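Local coordinates for SIRV1 hypothetical protein ORF119 (Sulfolobus islandicus rudivirus 1 variant xx, PDB 2X3G), which probably acts as a dimeric Rep-type initiator of viral DNA replication, with a ferredoxin-like fold carrying a histidine-hydrophobic-histidine (HUH) motif, at residues R35-Y40 and I67-N72; S78-H83 and I90-V95; K4-F9 and H49-K54; G28-I33 and N61-H66. All coordinates share one frame; numbering follows the deposited sequence.

Contact 1. Residues R35-Y40 and I67-N72; sequences RKFRSY and ILVFTN
Phe37 is the residue through which helix 30-44 meets strand 64-71 here, packing against Ile67 and Val69. With CG anti to the backbone N (chi1 -177°), the ring is carried down from the helix to the sheet, and its CE2 corner does most of the touching. Ile67 comes from the opposite direction: its CD1 lies over one face of the ring, 4.1 Å from Phe37 CD2, while its CG2 stands 4.0 Å from Phe37 CE2. Val69 uses a single branch, CG2, which meets the ring edge close to its plane at 3.9 Å from Phe37 CE2. A flat aromatic suits this place because it can offer face and edge to two beta-branched side chains that are two residues apart and therefore project from the same side of the strand. All three are buried, and Met84 and Val80 add to the apolar surroundings of the phenyl ring. The arrangement is helix-on-sheet packing of a ferredoxin-like βαββαβ fold, in which helix 30-44 is the first of the two crossover helices, the one in the beta-alpha-beta unit between strands 15-22 and 49-55, and strand 64-71 is an inner strand. One residue on, Arg38 extends to strand 49-55, where its NH2 hydrogen-bonds to Val50 O and Ser52 OG; its NE bonds to Ser119 OG of the second subunit. Tyr40 receives Phe37 CE1 at its ring edge, 4.0 Å from Tyr40 CE1, and the same tyrosine stacks on His83 beside helix 77-82.

Contact 2. Residues S78-H83 and I90-V95; sequences SRVHKH and IRIELV
His81 lays its imidazole over Ile90, whose methyl CD1 sits above the middle of the ring, 3.5 Å from the centroid and only 12° off the ring normal. This is a CH-pi contact, and the two side chains slide past each other in opposite directions, so the far end of the ring is met as well: Ile90 CG2 lies 3.7 Å from His81 NE2. The histidine's CG stands anti to the carbonyl carbon (chi1 -71°), which swings the ring from the helix flank toward the strand. At this exposed border an imidazole is apt, since its face can cover an aliphatic chain while its nitrogens remain compatible with water. Deeper in, Val80 and Ile92 reach toward each other tip to tip, with Val80 CG2 3.9 Å from Ile92 CD1. Val80 continues inward onto Phe37 and Leu75, and Ile92 onto Tyr17. Just past the helix, His83 folds back so that its ND1 donates to Arg79 O at 2.8 Å. That oxygen also receives His83 N from the other face of its carbonyl plane, so the histidine grips the last turn twice. The axes of 78-82 and 90-94, taken N to C, make 141°, roughly antiparallel, and come within 10.1 Å. Strand 64-71, helix 77-82 and strand 89-94, the last an outermost strand of this chain's sheet, form the second beta-alpha-beta half of a ferredoxin-like fold.

Contact 3. Residues K4-F9 and H49-K54; sequences KKVLNF and HVFSIK
Aromatic stacking dominates at one end of this contact. The rings of Phe9 and His49 form an offset stack, their planes within 3° of parallel and their centroids 3.9 Å apart. The closest approach is Phe9 CE2 to His49 CG, 3.4 Å, and the overlap is broad enough that His49 CD2 lies over the centre of the phenyl ring. The opposite face of Phe9 carries its own helix's Lys5 O, offset toward the rim, so the ring is sandwiched. Phe70 of the adjoining strand meets it edge-to-face. Two flat groups suit this partly exposed margin, because a histidine can stack by its face and still use a ring nitrogen: His49 ND1 hydrogen-bonds to Ser119 OXT of the second subunit, a partner that helps fix the rotation of the imidazole.

Purely apolar packing takes over further along the strand. Val6 CG2 rests over the face of Phe51, toward the rim, 4.0 Å from Phe51 CD2, and the two side chains cross at about a right angle. Phe51 has CG anti to its backbone N (chi1 -177°), which presents that face to the helix. Ile102 of helix 99-109 and Met118 of the second subunit also pack on Val6.

Hydrogen bonding between backbones then ties in the partner: Phe51, Ser52 and Ile53 pair with an antiparallel strand of the second subunit, so the sheet continues across the interface. Helix 2-10, added before the ferredoxin-like core, thus packs on an edge strand that also serves as the dimer seam.

Contact 4. Residues G28-I33 and N61-H66; sequences GDTEKI and NGLHYH
The hydroxyl of a buried tyrosine bound by a helix-start threonine makes this a mixed polar and apolar contact, joining the first turn of helix 30-44 to the beginning of strand 64-71. Thr30 OG1 and Tyr65 OH are 2.8 Å apart in a hydrogen bond whose direction is open, and Thr30 OG1 lies near the plane of the tyrosine ring at its edge. The threonine's chi1 of -61° turns OG1 to the tyrosine hydroxyl and sets the methyl CG2, anti to the backbone N, 3.6 Å from Tyr65 CE2. Threonine thus serves both the polar tip and the apolar rim of the ring. Ile33, one turn later, crosses it at about a right angle, with CD1 3.4 Å from Tyr65 OH. Leu63 CD2 touches Thr30 OG1 at 4.0 Å. Asp29 is the N-cap, accepting weak bonds from the backbone N of Glu31 and Lys32. Tyr65 stands between His64 and His66, a sequence consistent with the HUH motif of Rep-type proteins; its side chain points to the helix, whereas His66 meets Tyr108 of helix 99-109. Strands 15-22 and 49-55 flank Tyr65 through Ile21 and Lys54, and Phe34 of helix 30-44 meets its ring edge-to-face.

Overall arrangement
From the N terminus, helix 2-10 is brought by contact 3 onto strand 49-55, closing a loop that contains strand 15-22 and helix 30-44. Contacts 4 and 1 start on that helix within this loop and end beyond it, on strand 64-71; both therefore cross contact 3. They also cross each other, contact 4 at the start of the helix and strand and contact 1 farther along both, their centres about 15 Å apart. Contact 2 follows in series, joining helix 77-82 to edge strand 89-94. Contacts 1, 2 and 4 seat two helices on one face of the antiparallel sheet, while contact 3 places helix 2-10 on the other.

Contact 1. Residues R35-Y40 and I67-N72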
# COMPACT_ATOMS: atom_id res chain seq x y z
N ARG A 35 -2.02 16.53 -9.03
CA ARG A 35 -1.50 17.15 -10.25
C ARG A 35 -1.42 18.67 -10.12
O ARG A 35 -0.37 19.27 -10.38
CB ARG A 35 -2.35 16.78 -11.46
CG ARG A 35 -1.99 17.58 -12.70
CD ARG A 35 -2.71 17.08 -13.92
NE ARG A 35 -4.16 17.27 -13.86
CZ ARG A 35 -4.79 18.44 -14.00
NH1 ARG A 35 -4.12 19.58 -14.17
NH2 ARG A 35 -6.11 18.48 -13.95
N LYS A 36 -2.52 19.30 -9.73
CA LYS A 36 -2.55 20.75 -9.59
C LYS A 36 -1.62 21.24 -8.48
O LYS A 36 -1.01 22.30 -8.60
CB LYS A 36 -3.97 21.25 -9.34
CG LYS A 36 -4.81 21.33 -10.60
CD LYS A 36 -6.04 22.18 -10.39
CE LYS A 36 -6.51 22.79 -11.70
NZ LYS A 36 -7.95 23.15 -11.67
N PHE A 37 -1.52 20.46 -7.40
CA PHE A 37 -0.54 20.75 -6.37
C PHE A 37 0.87 20.67 -6.94
O PHE A 37 1.71 21.52 -6.69
CB PHE A 37 -0.69 19.80 -5.17
CG PHE A 37 0.24 20.11 -4.04
CD1 PHE A 37 -0.07 21.08 -3.10
CD2 PHE A 37 1.44 19.43 -3.92
CE1 PHE A 37 0.81 21.37 -2.07
CE2 PHE A 37 2.31 19.74 -2.90
CZ PHE A 37 2.00 20.70 -1.99
N ARG A 38 1.15 19.63 -7.71
CA ARG A 38 2.49 19.46 -8.27
C ARG A 38 2.84 20.62 -9.20
O ARG A 38 3.99 21.08 -9.23
CB ARG A 38 2.62 18.14 -9.04
CG ARG A 38 3.07 16.98 -8.16
CD ARG A 38 3.39 15.74 -9.00
NE ARG A 38 4.09 14.76 -8.14
CZ ARG A 38 3.47 13.88 -7.37
NH1 ARG A 38 2.15 13.81 -7.34
NH2 ARG A 38 4.20 13.07 -6.60
N SER A 39 1.83 21.06 -9.95
CA SER A 39 1.98 22.18 -10.89
C SER A 39 2.26 23.52 -10.17
O SER A 39 3.10 24.30 -10.60
CB SER A 39 0.77 22.27 -11.79
OG SER A 39 0.70 21.14 -12.68
N TYR A 40 1.54 23.76 -9.08
CA TYR A 40 1.84 24.88 -8.19
C TYR A 40 3.30 24.82 -7.67
O TYR A 40 4.02 25.80 -7.72
CB TYR A 40 0.81 24.92 -7.04
CG TYR A 40 1.34 25.40 -5.73
CD1 TYR A 40 1.47 24.52 -4.66
CD2 TYR A 40 1.71 26.72 -5.54
CE1 TYR A 40 1.96 24.94 -3.44
CE2 TYR A 40 2.23 27.15 -4.32
CZ TYR A 40 2.36 26.24 -3.27
OH TYR A 40 2.84 26.62 -2.03
N ILE A 67 2.89 14.02 1.74
CA ILE A 67 3.62 14.62 0.65
C ILE A 67 4.98 15.09 1.15
O ILE A 67 5.05 15.77 2.16
CB ILE A 67 2.83 15.81 0.07
CG1 ILE A 67 1.45 15.38 -0.42
CG2 ILE A 67 3.57 16.43 -1.11
CD1 ILE A 67 0.71 16.49 -1.16
N LEU A 68 6.05 14.71 0.44
CA LEU A 68 7.34 15.37 0.59
C LEU A 68 7.59 16.30 -0.58
O LEU A 68 7.44 15.93 -1.74
CB LEU A 68 8.50 14.38 0.62
CG LEU A 68 8.71 13.60 1.88
CD1 LEU A 68 9.86 12.63 1.63
CD2 LEU A 68 9.00 14.51 3.05
N VAL A 69 7.94 17.53 -0.25
CA VAL A 69 8.28 18.55 -1.24
C VAL A 69 9.76 18.89 -1.00
O VAL A 69 10.14 19.29 0.09
CB VAL A 69 7.39 19.79 -1.11
CG1 VAL A 69 7.89 20.93 -2.03
CG2 VAL A 69 5.92 19.45 -1.44
N PHE A 70 10.58 18.68 -2.02
CA PHE A 70 11.97 19.10 -2.03
C PHE A 70 12.11 20.34 -2.90
O PHE A 70 11.79 20.30 -4.07
CB PHE A 70 12.80 17.99 -2.62
CG PHE A 70 12.61 16.68 -1.95
CD1 PHE A 70 11.70 15.74 -2.45
CD2 PHE A 70 13.32 16.37 -0.79
CE1 PHE A 70 11.54 14.52 -1.83
CE2 PHE A 70 13.17 15.16 -0.19
CZ PHE A 70 12.26 14.23 -0.70
N THR A 71 12.64 21.41 -2.33
CA THR A 71 12.67 22.71 -2.98
C THR A 71 13.78 23.58 -2.38
O THR A 71 14.18 23.41 -1.23
CB THR A 71 11.30 23.42 -2.86
OG1 THR A 71 11.29 24.63 -3.61
CG2 THR A 71 10.94 23.74 -1.41
N ASN A 72 14.24 24.53 -3.18
CA ASN A 72 15.31 25.44 -2.76
C ASN A 72 14.74 26.79 -2.41
O ASN A 72 15.48 27.72 -2.07
CB ASN A 72 16.37 25.50 -3.87
CG ASN A 72 17.13 24.22 -3.99
OD1 ASN A 72 17.52 23.64 -2.98
ND2 ASN A 72 17.35 23.76 -5.20

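Contact 2. Residues S78-H83 and I90-V95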
# COMPACT_ATOMS: atom_id res chain seq x y z
N SER A 78 0.31 29.21 3.16
CA SER A 78 -1.10 29.52 2.83
C SER A 78 -1.50 28.99 1.46
O SER A 78 -2.66 28.66 1.22
CB SER A 78 -1.36 31.03 2.91
OG SER A 78 -0.72 31.74 1.86
N ARG A 79 -0.54 28.91 0.54
CA ARG A 79 -0.81 28.37 -0.80
C ARG A 79 -0.91 26.84 -0.81
O ARG A 79 -1.62 26.28 -1.65
CB ARG A 79 0.27 28.85 -1.78
CG ARG A 79 0.30 30.36 -1.95
CD ARG A 79 -1.02 30.93 -2.47
NE ARG A 79 -1.03 32.39 -2.39
CZ ARG A 79 -1.19 33.24 -3.42
NH1 ARG A 79 -1.37 32.82 -4.67
NH2 ARG A 79 -1.17 34.55 -3.17
N VAL A 80 -0.22 26.18 0.11
CA VAL A 80 -0.39 24.75 0.28
C VAL A 80 -1.86 24.47 0.57
O VAL A 80 -2.45 23.57 -0.02
CB VAL A 80 0.49 24.16 1.44
CG1 VAL A 80 0.09 22.71 1.72
CG2 VAL A 80 1.98 24.23 1.11
N HIS A 81 -2.46 25.25 1.47
CA HIS A 81 -3.87 25.08 1.80
C HIS A 81 -4.79 25.40 0.64
O HIS A 81 -5.80 24.73 0.45
CB HIS A 81 -4.26 25.93 3.01
CG HIS A 81 -3.70 25.44 4.30
ND1 HIS A 81 -4.49 25.07 5.37
CD2 HIS A 81 -2.42 25.29 4.71
CE1 HIS A 81 -3.72 24.70 6.37
NE2 HIS A 81 -2.46 24.82 6.00
N LYS A 82 -4.47 26.45 -0.12
CA LYS A 82 -5.28 26.84 -1.28
C LYS A 82 -5.30 25.74 -2.35
O LYS A 82 -6.30 25.57 -3.07
CB LYS A 82 -4.80 28.18 -1.86
CG LYS A 82 -5.31 28.48 -3.26
CD LYS A 82 -5.31 29.96 -3.58
CE LYS A 82 -5.85 30.19 -4.99
NZ LYS A 82 -6.17 31.62 -5.23
N HIS A 83 -4.21 24.98 -2.43
CA HIS A 83 -4.10 23.89 -3.40
C HIS A 83 -4.42 22.52 -2.82
O HIS A 83 -4.04 21.49 -3.39
CB HIS A 83 -2.72 23.90 -4.04
CG HIS A 83 -2.48 25.11 -4.89
ND1 HIS A 83 -1.76 26.20 -4.44
CD2 HIS A 83 -2.89 25.41 -6.14
CE1 HIS A 83 -1.73 27.11 -5.40
NE2 HIS A 83 -2.41 26.66 -6.43
N ILE A 90 -4.30 20.07 7.85
CA ILE A 90 -2.99 20.06 7.22
C ILE A 90 -1.92 20.34 8.27
O ILE A 90 -2.06 21.24 9.08
CB ILE A 90 -2.89 21.15 6.11
CG1 ILE A 90 -3.90 20.85 4.99
CG2 ILE A 90 -1.48 21.26 5.59
CD1 ILE A 90 -4.09 21.95 3.93
N ARG A 91 -0.85 19.55 8.24
CA ARG A 91 0.32 19.79 9.05
C ARG A 91 1.51 19.87 8.12
O ARG A 91 1.60 19.12 7.16
CB ARG A 91 0.46 18.67 10.08
CG ARG A 91 1.65 18.78 10.97
CD ARG A 91 1.70 17.54 11.85
NE ARG A 91 2.91 17.53 12.65
CZ ARG A 91 3.12 16.69 13.66
NH1 ARG A 91 2.19 15.80 13.99
NH2 ARG A 91 4.25 16.77 14.33
N ILE A 92 2.39 20.83 8.38
CA ILE A 92 3.59 21.01 7.59
C ILE A 92 4.79 21.04 8.53
O ILE A 92 4.79 21.77 9.51
CB ILE A 92 3.56 22.29 6.73
CG1 ILE A 92 2.32 22.33 5.84
CG2 ILE A 92 4.86 22.42 5.87
CD1 ILE A 92 2.17 23.62 5.00
N GLU A 93 5.81 20.25 8.20
CA GLU A 93 7.02 20.14 9.00
C GLU A 93 8.19 20.29 8.05
O GLU A 93 8.14 19.81 6.92
CB GLU A 93 7.12 18.76 9.70
CG GLU A 93 6.18 18.51 10.86
CD GLU A 93 6.53 19.30 12.12
OE1 GLU A 93 7.67 19.81 12.23
OE2 GLU A 93 5.65 19.42 13.00
N LEU A 94 9.25 20.94 8.51
CA LEU A 94 10.51 20.91 7.80
C LEU A 94 11.25 19.73 8.34
O LEU A 94 11.44 19.63 9.55
CB LEU A 94 11.34 22.18 8.06
CG LEU A 94 11.40 23.23 6.96
CD1 LEU A 94 12.44 24.28 7.40
CD2 LEU A 94 11.77 22.65 5.60
N VAL A 95 11.66 18.83 7.47
CA VAL A 95 12.38 17.65 7.92
C VAL A 95 13.85 17.99 8.08
O VAL A 95 14.50 18.36 7.11
CB VAL A 95 12.26 16.49 6.90
CG1 VAL A 95 13.02 15.27 7.45
CG2 VAL A 95 10.78 16.17 6.65

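Contact 3. Residues K4-F9 and H49-K54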
# COMPACT_ATOMS: atom_id res chain seq x y z
N LYS A 4 16.04 5.78 -2.22
CA LYS A 4 17.32 6.32 -2.67
C LYS A 4 17.11 7.71 -3.29
O LYS A 4 17.91 8.61 -3.06
CB LYS A 4 18.05 5.37 -3.63
CG LYS A 4 17.26 4.91 -4.86
CD LYS A 4 17.77 5.52 -6.18
CE LYS A 4 17.22 4.78 -7.40
NZ LYS A 4 15.75 4.93 -7.55
N LYS A 5 16.01 7.88 -4.03
CA LYS A 5 15.70 9.20 -4.59
C LYS A 5 15.38 10.18 -3.46
O LYS A 5 15.89 11.30 -3.45
CB LYS A 5 14.51 9.15 -5.56
CG LYS A 5 14.83 8.64 -6.96
CD LYS A 5 13.58 8.79 -7.85
CE LYS A 5 13.93 8.89 -9.34
NZ LYS A 5 14.45 7.63 -9.93
N VAL A 6 14.56 9.75 -2.51
CA VAL A 6 14.20 10.59 -1.36
C VAL A 6 15.45 11.05 -0.62
O VAL A 6 15.57 12.21 -0.27
CB VAL A 6 13.19 9.89 -0.41
CG1 VAL A 6 13.13 10.58 0.97
CG2 VAL A 6 11.79 9.86 -1.06
N LEU A 7 16.39 10.15 -0.37
CA LEU A 7 17.62 10.54 0.32
C LEU A 7 18.47 11.53 -0.46
O LEU A 7 18.98 12.49 0.08
CB LEU A 7 18.48 9.33 0.62
CG LEU A 7 17.86 8.38 1.62
CD1 LEU A 7 18.46 7.02 1.46
CD2 LEU A 7 18.00 8.90 3.05
N ASN A 8 18.62 11.24 -1.74
CA ASN A 8 19.33 12.13 -2.65
C ASN A 8 18.76 13.55 -2.68
O ASN A 8 19.50 14.53 -2.54
CB ASN A 8 19.42 11.53 -4.05
CG ASN A 8 20.63 10.63 -4.22
OD1 ASN A 8 21.67 10.86 -3.61
ND2 ASN A 8 20.50 9.59 -5.06
N PHE A 9 17.45 13.66 -2.83
CA PHE A 9 16.81 14.97 -2.86
C PHE A 9 16.89 15.62 -1.48
O PHE A 9 17.17 16.80 -1.36
CB PHE A 9 15.35 14.88 -3.30
CG PHE A 9 15.15 14.33 -4.69
CD1 PHE A 9 16.14 14.40 -5.66
CD2 PHE A 9 13.93 13.79 -5.04
CE1 PHE A 9 15.91 13.90 -6.93
CE2 PHE A 9 13.70 13.31 -6.31
CZ PHE A 9 14.69 13.35 -7.24
N HIS A 49 11.02 18.67 -6.50
CA HIS A 49 10.49 17.30 -6.59
C HIS A 49 9.42 17.07 -5.55
O HIS A 49 9.44 17.66 -4.48
CB HIS A 49 11.60 16.29 -6.42
CG HIS A 49 12.60 16.32 -7.53
ND1 HIS A 49 12.30 15.90 -8.81
CD2 HIS A 49 13.88 16.76 -7.57
CE1 HIS A 49 13.36 16.06 -9.59
NE2 HIS A 49 14.33 16.57 -8.86
N VAL A 50 8.46 16.22 -5.88
CA VAL A 50 7.33 15.99 -4.99
C VAL A 50 7.07 14.50 -4.95
O VAL A 50 6.96 13.86 -6.00
CB VAL A 50 6.06 16.71 -5.44
CG1 VAL A 50 4.89 16.40 -4.49
CG2 VAL A 50 6.29 18.23 -5.50
N PHE A 51 7.06 13.96 -3.74
CA PHE A 51 6.78 12.55 -3.49
C PHE A 51 5.46 12.52 -2.74
O PHE A 51 5.28 13.26 -1.79
CB PHE A 51 7.90 11.96 -2.65
CG PHE A 51 7.75 10.50 -2.38
CD1 PHE A 51 7.61 9.60 -3.43
CD2 PHE A 51 7.82 10.00 -1.10
CE1 PHE A 51 7.48 8.25 -3.19
CE2 PHE A 51 7.72 8.65 -0.85
CZ PHE A 51 7.54 7.77 -1.90
N SER A 52 4.52 11.69 -3.21
CA SER A 52 3.17 11.71 -2.67
C SER A 52 2.66 10.31 -2.44
O SER A 52 3.00 9.39 -3.19
CB SER A 52 2.23 12.46 -3.63
OG SER A 52 1.98 11.72 -4.83
N ILE A 53 1.84 10.18 -1.39
CA ILE A 53 1.19 8.94 -1.02
C ILE A 53 -0.26 9.24 -0.70
O ILE A 53 -0.54 10.18 0.05
CB ILE A 53 1.83 8.33 0.26
CG1 ILE A 53 3.34 8.16 0.10
CG2 ILE A 53 1.18 7.00 0.61
CD1 ILE A 53 3.71 7.13 -0.91
N LYS A 54 -1.19 8.49 -1.28
CA LYS A 54 -2.59 8.48 -0.83
C LYS A 54 -2.80 7.19 -0.06
O LYS A 54 -2.56 6.10 -0.60
CB LYS A 54 -3.56 8.57 -2.02
CG LYS A 54 -5.04 8.34 -1.67
CD LYS A 54 -5.88 8.10 -2.93
CE LYS A 54 -7.34 7.85 -2.62
NZ LYS A 54 -7.77 6.43 -2.85

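Contact 4. Residues G28-I33 and N61-H66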
# COMPACT_ATOMS: atom_id res chain seq x y z
N GLY A 28 -14.22 13.95 -4.31
CA GLY A 28 -13.07 14.69 -4.82
C GLY A 28 -12.14 13.81 -5.63
O GLY A 28 -12.27 12.58 -5.65
N ASP A 29 -11.17 14.46 -6.27
CA ASP A 29 -10.38 13.84 -7.31
C ASP A 29 -8.91 13.93 -6.94
O ASP A 29 -8.26 14.94 -7.19
CB ASP A 29 -10.67 14.56 -8.63
CG ASP A 29 -10.05 13.87 -9.83
OD1 ASP A 29 -9.17 12.99 -9.64
OD2 ASP A 29 -10.44 14.22 -10.97
N THR A 30 -8.39 12.87 -6.33
CA THR A 30 -7.02 12.87 -5.83
C THR A 30 -5.99 13.03 -6.96
O THR A 30 -4.89 13.54 -6.73
CB THR A 30 -6.72 11.62 -4.96
OG1 THR A 30 -7.59 11.59 -3.82
CG2 THR A 30 -5.26 11.61 -4.47
N GLU A 31 -6.35 12.60 -8.17
CA GLU A 31 -5.47 12.81 -9.32
C GLU A 31 -5.34 14.30 -9.60
O GLU A 31 -4.23 14.82 -9.69
CB GLU A 31 -5.99 12.10 -10.57
CG GLU A 31 -5.93 10.59 -10.51
CD GLU A 31 -6.08 9.95 -11.89
OE1 GLU A 31 -5.60 8.80 -12.06
OE2 GLU A 31 -6.66 10.58 -12.80
N LYS A 32 -6.48 14.97 -9.75
CA LYS A 32 -6.52 16.39 -10.07
C LYS A 32 -5.87 17.23 -8.98
O LYS A 32 -5.13 18.17 -9.27
CB LYS A 32 -7.97 16.84 -10.28
CG LYS A 32 -8.12 18.14 -11.08
CD LYS A 32 -9.55 18.32 -11.56
CE LYS A 32 -9.62 19.07 -12.89
NZ LYS A 32 -10.96 18.98 -13.53
N ILE A 33 -6.14 16.86 -7.72
CA ILE A 33 -5.57 17.53 -6.55
C ILE A 33 -4.06 17.46 -6.58
O ILE A 33 -3.39 18.48 -6.51
CB ILE A 33 -6.06 16.89 -5.21
CG1 ILE A 33 -7.56 17.14 -5.02
CG2 ILE A 33 -5.31 17.45 -4.03
CD1 ILE A 33 -8.26 16.02 -4.28
N ASN A 61 -13.58 7.04 6.47
CA ASN A 61 -14.41 8.24 6.41
C ASN A 61 -13.85 9.35 5.49
O ASN A 61 -14.62 10.11 4.90
CB ASN A 61 -14.65 8.81 7.82
CG ASN A 61 -13.38 9.37 8.46
OD1 ASN A 61 -12.36 8.68 8.56
ND2 ASN A 61 -13.43 10.63 8.88
N GLY A 62 -12.53 9.44 5.37
CA GLY A 62 -11.94 10.54 4.63
C GLY A 62 -10.72 10.19 3.83
O GLY A 62 -10.44 9.02 3.58
N LEU A 63 -10.01 11.24 3.40
CA LEU A 63 -8.75 11.10 2.67
C LEU A 63 -7.58 11.29 3.63
O LEU A 63 -7.68 12.01 4.63
CB LEU A 63 -8.65 12.14 1.55
CG LEU A 63 -9.80 12.19 0.55
CD1 LEU A 63 -9.86 13.56 -0.16
CD2 LEU A 63 -9.67 11.05 -0.44
N HIS A 64 -6.47 10.65 3.29
CA HIS A 64 -5.23 10.81 4.02
C HIS A 64 -4.10 10.85 3.00
O HIS A 64 -3.87 9.86 2.29
CB HIS A 64 -5.06 9.64 4.99
CG HIS A 64 -4.25 9.97 6.20
ND1 HIS A 64 -4.81 10.51 7.34
CD2 HIS A 64 -2.93 9.82 6.46
CE1 HIS A 64 -3.86 10.70 8.24
NE2 HIS A 64 -2.71 10.28 7.74
N TYR A 65 -3.44 12.00 2.89
CA TYR A 65 -2.32 12.19 1.96
C TYR A 65 -1.05 12.52 2.74
O TYR A 65 -1.10 13.24 3.72
CB TYR A 65 -2.56 13.37 1.01
CG TYR A 65 -3.85 13.42 0.23
CD1 TYR A 65 -4.44 14.65 -0.07
CD2 TYR A 65 -4.47 12.27 -0.24
CE1 TYR A 65 -5.60 14.74 -0.80
CE2 TYR A 65 -5.63 12.34 -0.98
CZ TYR A 65 -6.20 13.59 -1.25
OH TYR A 65 -7.34 13.70 -1.98
N HIS A 66 0.08 12.02 2.28
CA HIS A 66 1.39 12.45 2.79
C HIS A 66 2.20 12.90 1.59
O HIS A 66 2.19 12.24 0.56
CB HIS A 66 2.14 11.33 3.52
CG HIS A 66 1.43 10.79 4.71
ND1 HIS A 66 1.24 11.52 5.87
CD2 HIS A 66 0.86 9.58 4.93
CE1 HIS A 66 0.59 10.78 6.74
NE2 HIS A 66 0.34 9.60 6.19